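Local coordinates for trichothecene 15-O-acetyltransferase TRI3 (Fusarium sporotrichioides, PDB 3FOT), which transfers an acetyl group to the 15-hydroxyl of trichothecene intermediates such as 15-deacetylcalonectrin, a step in T-2 toxin biosynthesis, at residues A[36-41]-A[416-421]; A[81-86]-A[115-120]; A[109-114]-A[220-225]; A[253-258]-A[412-417]. All blocks are in the same frame, centred on the assembly; numbering follows the deposited sequence.

Overall arrangement
Starting from the N terminus, the short helix 36-41 opens the loop of contact 1, which closes far along the chain on helix 406-423. Contacts 2 and 3 are both nested within that loop. Contact 2 joins helix 71-88 to helix 114-124; contact 3 begins in the loop leading into helix 114-124 and reaches the loop at 220-225, so the two cross along the chain and touch in space, their centres about 9 Å apart. Contact 4 starts later, on helix 246-264, and ends like contact 1 on helix 406-423. Contacts 1 and 4 thus tie three helices together, with centres about 10 Å apart and more than 30 Å from those of contacts 2 and 3.

Contact 1 (A[36-41]-A[416-421]); sequences AEAIVG and FEASYL
Ala38 and Ala418 meet methyl to methyl, CB to CB at 3.6 Å, a small pair consistent with the close approach of the two helices. Ala418 CB presses further in, onto the backbone of the short helix, 3.5 Å from Ala38 C and 3.6 Å from Ile39 N. Beside the alanines, Ile39 spreads three carbons over the longer helix. Its CG1 lies near the backbone at Ala418 N, while CG2 reaches Leu421 CD1 at 3.8 Å. With CG1 beside its own backbone N (chi1 -63°) and CD1 extended beyond it (chi2 169°), the delta methyl lands on the flank of Glu417, 3.7 Å from CD, with both carboxylate oxygens 4.0 Å away. No hydrogen bond spans the segments; the grip is apolar, and Glu417 takes part through its carbon chain while its OE1 turns to Tyr255 of helix 246-264.

In the next shell, Tyr263 of that same helix backs both Leu421 and Glu417, and Leu259 also touches Glu417. Ile39 is flanked by Tyr51 and by His414. The segment axes approach to 7.9 Å at 21°: a close, nearly parallel helix packing with alanines at the contact, in this BAHD-superfamily acyltransferase, next to His414, the residue that binds 15-deacetylcalonectrin.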
# COMPACT_ATOMS: atom_id res chain seq x y z
N ALA A 36 -2.62 -10.37 7.80
CA ALA A 36 -1.73 -9.93 6.70
C ALA A 36 -0.35 -9.50 7.20
O ALA A 36 0.65 -9.59 6.46
CB ALA A 36 -2.38 -8.83 5.90
N GLU A 37 -0.27 -9.07 8.46
CA GLU A 37 1.06 -8.78 9.05
C GLU A 37 2.00 -9.96 8.98
O GLU A 37 3.17 -9.80 8.69
CB GLU A 37 0.91 -8.33 10.52
CG GLU A 37 0.22 -6.98 10.69
CD GLU A 37 -0.09 -6.65 12.15
OE1 GLU A 37 -0.08 -7.59 12.98
OE2 GLU A 37 -0.39 -5.47 12.44
N ALA A 38 1.48 -11.16 9.24
CA ALA A 38 2.29 -12.37 9.28
C ALA A 38 2.85 -12.71 7.90
O ALA A 38 3.93 -13.28 7.80
CB ALA A 38 1.46 -13.53 9.84
N ILE A 39 2.11 -12.36 6.85
CA ILE A 39 2.59 -12.56 5.48
C ILE A 39 3.81 -11.66 5.22
O ILE A 39 4.90 -12.15 4.88
CB ILE A 39 1.48 -12.28 4.41
CG1 ILE A 39 0.32 -13.26 4.55
CG2 ILE A 39 2.07 -12.46 3.01
CD1 ILE A 39 -0.92 -12.89 3.73
N VAL A 40 3.63 -10.35 5.40
CA VAL A 40 4.71 -9.41 5.09
C VAL A 40 5.86 -9.48 6.09
O VAL A 40 6.99 -9.08 5.77
CB VAL A 40 4.20 -7.94 4.91
CG1 VAL A 40 3.10 -7.90 3.81
CG2 VAL A 40 3.63 -7.39 6.22
N GLY A 41 5.56 -9.95 7.30
CA GLY A 41 6.53 -10.16 8.36
C GLY A 41 7.37 -11.44 8.31
O GLY A 41 8.33 -11.55 9.07
N PHE A 416 -3.03 -18.38 7.81
CA PHE A 416 -2.80 -19.59 7.03
C PHE A 416 -1.89 -19.31 5.82
O PHE A 416 -0.95 -20.07 5.54
CB PHE A 416 -4.12 -20.21 6.59
CG PHE A 416 -3.95 -21.32 5.59
CD1 PHE A 416 -3.65 -22.61 6.03
CD2 PHE A 416 -4.01 -21.06 4.22
CE1 PHE A 416 -3.44 -23.65 5.09
CE2 PHE A 416 -3.81 -22.08 3.29
CZ PHE A 416 -3.54 -23.38 3.73
N GLU A 417 -2.16 -18.22 5.13
CA GLU A 417 -1.39 -17.86 3.95
C GLU A 417 0.11 -17.65 4.26
O GLU A 417 0.99 -18.09 3.51
CB GLU A 417 -2.02 -16.61 3.34
CG GLU A 417 -1.46 -16.23 2.00
CD GLU A 417 -2.37 -15.26 1.27
OE1 GLU A 417 -3.54 -15.07 1.68
OE2 GLU A 417 -1.90 -14.70 0.27
N ALA A 418 0.38 -16.99 5.38
CA ALA A 418 1.76 -16.77 5.83
C ALA A 418 2.49 -18.09 6.07
O ALA A 418 3.64 -18.29 5.62
CB ALA A 418 1.76 -15.92 7.11
N SER A 419 1.80 -19.02 6.72
CA SER A 419 2.34 -20.35 6.96
C SER A 419 2.57 -21.12 5.67
O SER A 419 3.61 -21.79 5.51
CB SER A 419 1.38 -21.12 7.86
OG SER A 419 1.63 -20.76 9.20
N TYR A 420 1.62 -21.00 4.74
CA TYR A 420 1.74 -21.62 3.40
C TYR A 420 2.97 -21.07 2.66
O TYR A 420 3.77 -21.83 2.09
CB TYR A 420 0.48 -21.39 2.56
CG TYR A 420 0.46 -22.16 1.25
CD1 TYR A 420 -0.16 -23.41 1.17
CD2 TYR A 420 1.08 -21.65 0.11
CE1 TYR A 420 -0.16 -24.12 -0.03
CE2 TYR A 420 1.09 -22.36 -1.09
CZ TYR A 420 0.45 -23.59 -1.15
OH TYR A 420 0.47 -24.28 -2.33
N LEU A 421 3.14 -19.75 2.70
CA LEU A 421 4.26 -19.13 1.99
C LEU A 421 5.61 -19.42 2.61
O LEU A 421 6.63 -19.44 1.90
CB LEU A 421 4.05 -17.62 1.87
CG LEU A 421 2.90 -17.26 0.93
CD1 LEU A 421 2.54 -15.79 1.19
CD2 LEU A 421 3.26 -17.51 -0.53

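Contact 2 (A[81-86]-A[115-120]); sequences ALLDAR and ESARDW
Arg86 lays its chain across one face of the Trp120 indole and sets its guanidinium on edge above it, the two planes 79° apart. CG stands anti to the backbone N (chi1 178°) and the chain stays extended as far as NE, which carries the group over the ring. CD sits above the six-membered ring, 3.9 Å from its centroid, as a CH-pi contact. CZ follows at 4.6 Å from the same centroid and close to the ring normal, making a cation-pi pair. The atom that dips lowest is NH1, 3.3 Å from Trp120 CD2, near the fusion of the two rings.

Leu82 comes to the same indole at its far end, crossing it at about a right angle, with CG 3.5 Å from Trp120 CH2. Leu83 approaches by the edge instead: its CD2 is 4.2 Å from Trp120 CE3 and 3.3 Å from Ala117 O, while CD1 rests on the aliphatic CG of Arg118. The helix segments pass at 115° with their axes 10.0 Å apart, a separation that the indole, Arg86 and the two leucines span.

Beyond the pair, Arg86 NE bonds to Tyr108 OH, and NH1 to a glycerol probably left from the crystallisation liquor. With the Tyr108 bond and the indole's pi cloud, the buried guanidinium has surroundings that would be expected to favour its positive charge.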
# COMPACT_ATOMS: atom_id res chain seq x y z
N ALA A 81 8.50 17.53 12.55
CA ALA A 81 7.24 16.92 12.18
C ALA A 81 7.20 15.43 12.54
O ALA A 81 6.18 14.94 13.00
CB ALA A 81 6.98 17.12 10.67
N LEU A 82 8.29 14.71 12.30
CA LEU A 82 8.31 13.27 12.54
C LEU A 82 8.20 12.96 14.04
O LEU A 82 7.55 11.98 14.48
CB LEU A 82 9.59 12.66 11.98
CG LEU A 82 9.74 11.15 12.13
CD1 LEU A 82 8.58 10.35 11.48
CD2 LEU A 82 11.07 10.75 11.50
N LEU A 83 8.83 13.80 14.85
CA LEU A 83 8.67 13.68 16.31
C LEU A 83 7.22 13.87 16.75
O LEU A 83 6.70 13.06 17.55
CB LEU A 83 9.60 14.65 17.05
CG LEU A 83 11.09 14.32 16.95
CD1 LEU A 83 11.94 15.53 17.32
CD2 LEU A 83 11.43 13.09 17.82
N ASP A 84 6.55 14.91 16.25
CA ASP A 84 5.14 15.12 16.55
C ASP A 84 4.33 13.92 16.08
O ASP A 84 3.42 13.47 16.77
CB ASP A 84 4.60 16.37 15.83
CG ASP A 84 5.19 17.66 16.37
OD1 ASP A 84 5.74 17.64 17.51
OD2 ASP A 84 5.08 18.68 15.63
N ALA A 85 4.69 13.40 14.90
CA ALA A 85 3.93 12.31 14.29
C ALA A 85 4.11 11.02 15.09
O ALA A 85 3.17 10.23 15.20
CB ALA A 85 4.35 12.12 12.85
N ARG A 86 5.30 10.82 15.65
CA ARG A 86 5.59 9.65 16.48
C ARG A 86 4.70 9.67 17.70
O ARG A 86 4.17 8.64 18.11
CB ARG A 86 7.07 9.61 16.91
CG ARG A 86 7.34 8.38 17.83
CD ARG A 86 8.79 8.17 18.10
NE ARG A 86 9.03 7.04 19.00
CZ ARG A 86 10.20 6.43 19.16
NH1 ARG A 86 11.27 6.80 18.46
NH2 ARG A 86 10.29 5.41 20.02
N GLU A 115 16.49 13.56 24.02
CA GLU A 115 17.67 13.49 23.15
C GLU A 115 17.66 12.26 22.24
O GLU A 115 17.98 12.36 21.05
CB GLU A 115 18.99 13.52 23.94
CG GLU A 115 20.23 13.40 23.05
CD GLU A 115 21.54 13.37 23.83
OE1 GLU A 115 21.50 13.54 25.07
OE2 GLU A 115 22.61 13.17 23.21
N SER A 116 17.32 11.11 22.82
CA SER A 116 17.27 9.82 22.12
C SER A 116 16.22 9.89 21.00
O SER A 116 16.45 9.42 19.88
CB SER A 116 16.84 8.74 23.12
OG SER A 116 16.90 7.47 22.52
N ALA A 117 15.08 10.47 21.33
CA ALA A 117 13.99 10.69 20.37
C ALA A 117 14.46 11.55 19.20
O ALA A 117 14.19 11.26 18.04
CB ALA A 117 12.81 11.35 21.05
N ARG A 118 15.17 12.64 19.52
CA ARG A 118 15.68 13.51 18.48
C ARG A 118 16.71 12.79 17.62
O ARG A 118 16.71 12.96 16.40
CB ARG A 118 16.23 14.79 19.12
CG ARG A 118 15.14 15.69 19.67
CD ARG A 118 15.67 17.07 20.12
NE ARG A 118 16.47 16.98 21.34
CZ ARG A 118 16.01 17.22 22.57
NH1 ARG A 118 16.84 17.12 23.61
NH2 ARG A 118 14.75 17.58 22.77
N ASP A 119 17.57 11.98 18.24
CA ASP A 119 18.54 11.16 17.50
C ASP A 119 17.81 10.23 16.54
O ASP A 119 18.22 10.07 15.40
CB ASP A 119 19.39 10.30 18.44
CG ASP A 119 20.35 11.12 19.27
OD1 ASP A 119 20.55 12.31 18.97
OD2 ASP A 119 20.91 10.53 20.22
N TRP A 120 16.74 9.60 17.03
CA TRP A 120 15.95 8.69 16.21
C TRP A 120 15.38 9.42 14.97
O TRP A 120 15.53 8.94 13.84
CB TRP A 120 14.81 8.03 17.02
CG TRP A 120 13.74 7.42 16.13
CD1 TRP A 120 13.78 6.20 15.51
CD2 TRP A 120 12.51 8.05 15.72
NE1 TRP A 120 12.64 6.03 14.74
CE2 TRP A 120 11.84 7.14 14.87
CE3 TRP A 120 11.92 9.29 16.00
CZ2 TRP A 120 10.61 7.44 14.26
CZ3 TRP A 120 10.66 9.59 15.42
CH2 TRP A 120 10.03 8.66 14.55

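Contact 3 (A[109-114]-A[220-225]); sequences ESPESN and IQWGQE
Trp222 is clasped on both faces, by Pro111 from the opposing loop and by Ile220 from its own. The proline side is a CH-pi contact in which Pro111 CG lies 3.9 Å from the centroid of the five-membered ring, with Pro111 CD shifted toward CE3. Against the other face, Ile220 CG2 stands 3.5 Å above the middle of the indole. Both segments are essentially loop, the first linking strand 105-109 to helix 114-124, with Ser113 as the helix N-cap; the second makes an inverse gamma turn centred on Gln221.

One residue before the proline, Ser110 OG gives a 2.7 Å hydrogen bond to Glu225 OE2, coming from well above the carboxylate plane, 46° out of it. Glu225 can meet it because its chain folds back: CG takes the crowded position between backbone N and carbonyl (chi1 82°), and a bend at chi2 follows. OE1, through its syn lone pair, receives Gly223 N at 2.6 Å, while OE2 also bonds to Tyr108 OH. The carboxylate thus bridges both loops. At the indole's nitrogen edge one water joins them again, accepting from Trp222 NE1 at 2.9 Å and donating to Asn114 O at 3.2 Å.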
# COMPACT_ATOMS: atom_id res chain seq x y z
N GLU A 109 8.83 0.86 21.92
CA GLU A 109 9.42 1.38 23.16
C GLU A 109 9.48 2.91 23.10
O GLU A 109 9.96 3.49 22.12
CB GLU A 109 10.80 0.77 23.40
CG GLU A 109 11.51 1.29 24.66
CD GLU A 109 12.92 0.74 24.82
OE1 GLU A 109 13.55 0.32 23.82
OE2 GLU A 109 13.41 0.73 25.97
N SER A 110 8.96 3.57 24.13
CA SER A 110 9.10 5.03 24.23
C SER A 110 10.57 5.43 24.26
O SER A 110 11.39 4.70 24.81
CB SER A 110 8.46 5.54 25.50
OG SER A 110 7.09 5.60 25.37
N PRO A 111 10.91 6.60 23.67
CA PRO A 111 12.29 7.08 23.78
C PRO A 111 12.71 7.23 25.24
O PRO A 111 11.92 7.68 26.08
CB PRO A 111 12.24 8.46 23.09
CG PRO A 111 11.07 8.33 22.11
CD PRO A 111 10.06 7.50 22.85
N GLU A 112 13.93 6.81 25.53
CA GLU A 112 14.50 6.88 26.88
C GLU A 112 14.70 8.32 27.35
O GLU A 112 14.82 8.58 28.56
CB GLU A 112 15.82 6.11 26.95
CG GLU A 112 16.82 6.47 25.86
CD GLU A 112 18.27 6.31 26.30
OE1 GLU A 112 18.75 5.15 26.37
OE2 GLU A 112 18.93 7.34 26.56
N SER A 113 14.77 9.24 26.40
CA SER A 113 14.98 10.65 26.68
C SER A 113 14.59 11.45 25.45
O SER A 113 14.51 10.91 24.35
CB SER A 113 16.45 10.93 27.01
OG SER A 113 17.30 10.71 25.89
N ASN A 114 14.37 12.74 25.64
CA ASN A 114 14.07 13.61 24.52
C ASN A 114 15.25 13.65 23.52
O ASN A 114 15.04 13.70 22.30
CB ASN A 114 13.59 14.99 25.00
CG ASN A 114 12.21 14.94 25.70
OD1 ASN A 114 11.20 15.44 25.17
ND2 ASN A 114 12.16 14.35 26.89
N ILE A 220 8.08 17.02 24.40
CA ILE A 220 7.13 15.92 24.33
C ILE A 220 7.33 15.07 25.59
O ILE A 220 8.46 14.77 25.97
CB ILE A 220 7.34 15.12 23.03
CG1 ILE A 220 7.08 16.02 21.80
CG2 ILE A 220 6.44 13.89 23.01
CD1 ILE A 220 6.78 15.26 20.48
N GLN A 221 6.23 14.71 26.25
CA GLN A 221 6.30 13.82 27.41
C GLN A 221 6.27 12.36 26.93
O GLN A 221 5.20 11.72 26.91
CB GLN A 221 5.16 14.11 28.41
CG GLN A 221 5.28 15.44 29.16
CD GLN A 221 6.51 15.51 30.06
N TRP A 222 7.43 11.87 26.53
CA TRP A 222 7.57 10.50 26.01
C TRP A 222 7.10 9.48 27.04
O TRP A 222 7.36 9.63 28.24
CB TRP A 222 9.00 10.22 25.57
CG TRP A 222 9.39 11.07 24.39
CD1 TRP A 222 10.35 12.03 24.36
CD2 TRP A 222 8.78 11.07 23.09
NE1 TRP A 222 10.40 12.62 23.12
CE2 TRP A 222 9.46 12.04 22.31
CE3 TRP A 222 7.76 10.31 22.48
CZ2 TRP A 222 9.13 12.30 20.98
CZ3 TRP A 222 7.43 10.57 21.16
CH2 TRP A 222 8.12 11.55 20.42
N GLY A 223 6.40 8.46 26.56
CA GLY A 223 5.65 7.56 27.42
C GLY A 223 4.17 7.74 27.20
O GLY A 223 3.42 6.76 27.09
N GLN A 224 3.74 9.00 27.10
CA GLN A 224 2.33 9.30 26.88
C GLN A 224 1.77 8.92 25.51
O GLN A 224 0.56 8.95 25.34
CB GLN A 224 2.03 10.78 27.15
CG GLN A 224 2.44 11.23 28.53
CD GLN A 224 1.97 12.62 28.82
OE1 GLN A 224 1.50 13.33 27.92
NE2 GLN A 224 2.11 13.05 30.08
N GLU A 225 2.63 8.54 24.58
CA GLU A 225 2.20 8.13 23.23
C GLU A 225 1.88 6.64 23.13
O GLU A 225 1.33 6.20 22.14
CB GLU A 225 3.27 8.49 22.19
CG GLU A 225 4.41 7.49 22.08
CD GLU A 225 5.47 7.61 23.20
OE1 GLU A 225 5.24 8.35 24.18
OE2 GLU A 225 6.54 6.98 23.08
O HOH W 1 12.00 14.80 22.05

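Contact 4 (A[253-258]-A[412-417]); sequences TEYTSA and RVHNFE
Tyr255 runs from helix 246-264 across to Val413 and on to Glu417. Its CB points toward the facing helix; CG lies anti to the backbone N (chi1 178°), and the ring crosses Val413 at a slant. CG is still 4.1 Å from Val413 CG2, but CD2 closes to 3.5 Å of that methyl, and CE2 keeps in touch with it. Past CZ the surroundings turn polar. OH stands 3.1 Å from Glu417 OE1, which arrives at the ring's edge in its plane, the carboxylate tilted 30° from the phenol. This hydrogen bond is not settled, since the hydroxyl proton has another acceptor within reach. A water lies 3.0 Å from Tyr255 OH and 2.8 Å from His414 NE2, hydrogen-bonded to both, so the phenol is linked through one water to the residue that binds 15-deacetylcalonectrin.

One residue on, Thr256 adds a second patch of carbon contacts: CG2 is 3.7 Å from Phe416 CD2 and also touches Val413 CG1, while OG1 makes a weak bond back to Thr253 O.

The two helix segments cross at -31° with axes 10.0 Å apart. Strand 358-365 lies beside them, its Ala360 touching both Tyr255 and His414, and helix 36-41 meets His414 through Ala36, placing the histidine among two further helices and a strand.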
# COMPACT_ATOMS: atom_id res chain seq x y z
N THR A 253 -12.61 -21.76 4.77
CA THR A 253 -12.17 -22.88 3.94
C THR A 253 -12.39 -22.59 2.44
O THR A 253 -11.59 -22.99 1.59
CB THR A 253 -12.91 -24.17 4.35
OG1 THR A 253 -12.46 -24.55 5.66
CG2 THR A 253 -12.63 -25.31 3.39
N GLU A 254 -13.48 -21.88 2.12
CA GLU A 254 -13.72 -21.49 0.74
C GLU A 254 -12.59 -20.58 0.26
O GLU A 254 -12.09 -20.73 -0.86
CB GLU A 254 -15.05 -20.75 0.61
CG GLU A 254 -15.40 -20.48 -0.84
CD GLU A 254 -16.63 -19.62 -1.01
OE1 GLU A 254 -17.41 -19.48 -0.05
OE2 GLU A 254 -16.83 -19.09 -2.13
N TYR A 255 -12.19 -19.64 1.11
CA TYR A 255 -11.06 -18.78 0.76
C TYR A 255 -9.73 -19.56 0.64
O TYR A 255 -9.02 -19.41 -0.36
CB TYR A 255 -10.92 -17.56 1.68
CG TYR A 255 -9.70 -16.74 1.29
CD1 TYR A 255 -9.81 -15.66 0.39
CD2 TYR A 255 -8.44 -17.07 1.76
CE1 TYR A 255 -8.65 -14.92 0.01
CE2 TYR A 255 -7.30 -16.36 1.37
CZ TYR A 255 -7.41 -15.29 0.50
OH TYR A 255 -6.24 -14.62 0.15
N THR A 256 -9.37 -20.37 1.64
CA THR A 256 -8.08 -21.07 1.57
C THR A 256 -8.02 -22.06 0.40
O THR A 256 -6.97 -22.23 -0.22
CB THR A 256 -7.71 -21.76 2.90
OG1 THR A 256 -8.67 -22.78 3.20
CG2 THR A 256 -7.68 -20.73 4.04
N SER A 257 -9.16 -22.69 0.08
CA SER A 257 -9.24 -23.54 -1.10
C SER A 257 -8.99 -22.76 -2.39
O SER A 257 -8.22 -23.21 -3.24
CB SER A 257 -10.58 -24.28 -1.15
OG SER A 257 -10.60 -25.27 -0.14
N ALA A 258 -9.63 -21.59 -2.52
CA ALA A 258 -9.39 -20.68 -3.66
C ALA A 258 -7.94 -20.19 -3.73
O ALA A 258 -7.35 -20.09 -4.83
CB ALA A 258 -10.31 -19.50 -3.61
N ARG A 412 -7.70 -14.78 10.02
CA ARG A 412 -7.52 -16.22 10.10
C ARG A 412 -6.92 -16.82 8.83
O ARG A 412 -5.98 -17.64 8.89
CB ARG A 412 -8.89 -16.88 10.42
CG ARG A 412 -8.77 -18.31 10.80
CD ARG A 412 -10.13 -18.84 11.22
NE ARG A 412 -10.07 -20.25 11.56
CZ ARG A 412 -11.12 -21.08 11.48
NH1 ARG A 412 -12.30 -20.63 11.07
NH2 ARG A 412 -10.99 -22.35 11.80
N VAL A 413 -7.44 -16.43 7.68
CA VAL A 413 -6.94 -16.98 6.43
C VAL A 413 -5.58 -16.44 6.06
O VAL A 413 -4.78 -17.15 5.43
CB VAL A 413 -7.92 -16.84 5.23
CG1 VAL A 413 -9.28 -17.51 5.58
CG2 VAL A 413 -8.11 -15.39 4.80
N HIS A 414 -5.31 -15.19 6.43
CA HIS A 414 -3.96 -14.65 6.16
C HIS A 414 -2.91 -15.28 7.10
O HIS A 414 -1.75 -15.45 6.72
CB HIS A 414 -3.93 -13.12 6.23
CG HIS A 414 -4.60 -12.44 5.08
ND1 HIS A 414 -5.16 -11.19 5.19
CD2 HIS A 414 -4.79 -12.82 3.80
CE1 HIS A 414 -5.66 -10.83 4.02
NE2 HIS A 414 -5.44 -11.80 3.16
N ASN A 415 -3.30 -15.62 8.33
CA ASN A 415 -2.40 -16.45 9.15
C ASN A 415 -2.03 -17.75 8.40
O ASN A 415 -0.86 -18.16 8.34
CB ASN A 415 -3.05 -16.82 10.48
CG ASN A 415 -3.01 -15.69 11.49
OD1 ASN A 415 -2.27 -14.71 11.36
ND2 ASN A 415 -3.82 -15.84 12.55
N PHE A 416 -3.03 -18.38 7.81
CA PHE A 416 -2.80 -19.59 7.03
C PHE A 416 -1.89 -19.31 5.82
O PHE A 416 -0.95 -20.07 5.54
CB PHE A 416 -4.12 -20.21 6.59
CG PHE A 416 -3.95 -21.32 5.59
CD1 PHE A 416 -3.65 -22.61 6.03
CD2 PHE A 416 -4.01 -21.06 4.22
CE1 PHE A 416 -3.44 -23.65 5.09
CE2 PHE A 416 -3.81 -22.08 3.29
CZ PHE A 416 -3.54 -23.38 3.73
N GLU A 417 -2.16 -18.22 5.13
CA GLU A 417 -1.39 -17.86 3.95
C GLU A 417 0.11 -17.65 4.26
O GLU A 417 0.99 -18.09 3.51
CB GLU A 417 -2.02 -16.61 3.34
CG GLU A 417 -1.46 -16.23 2.00
CD GLU A 417 -2.37 -15.26 1.27
OE1 GLU A 417 -3.54 -15.07 1.68
OE2 GLU A 417 -1.90 -14.70 0.27
O HOH W 2 -6.19 -11.66 0.46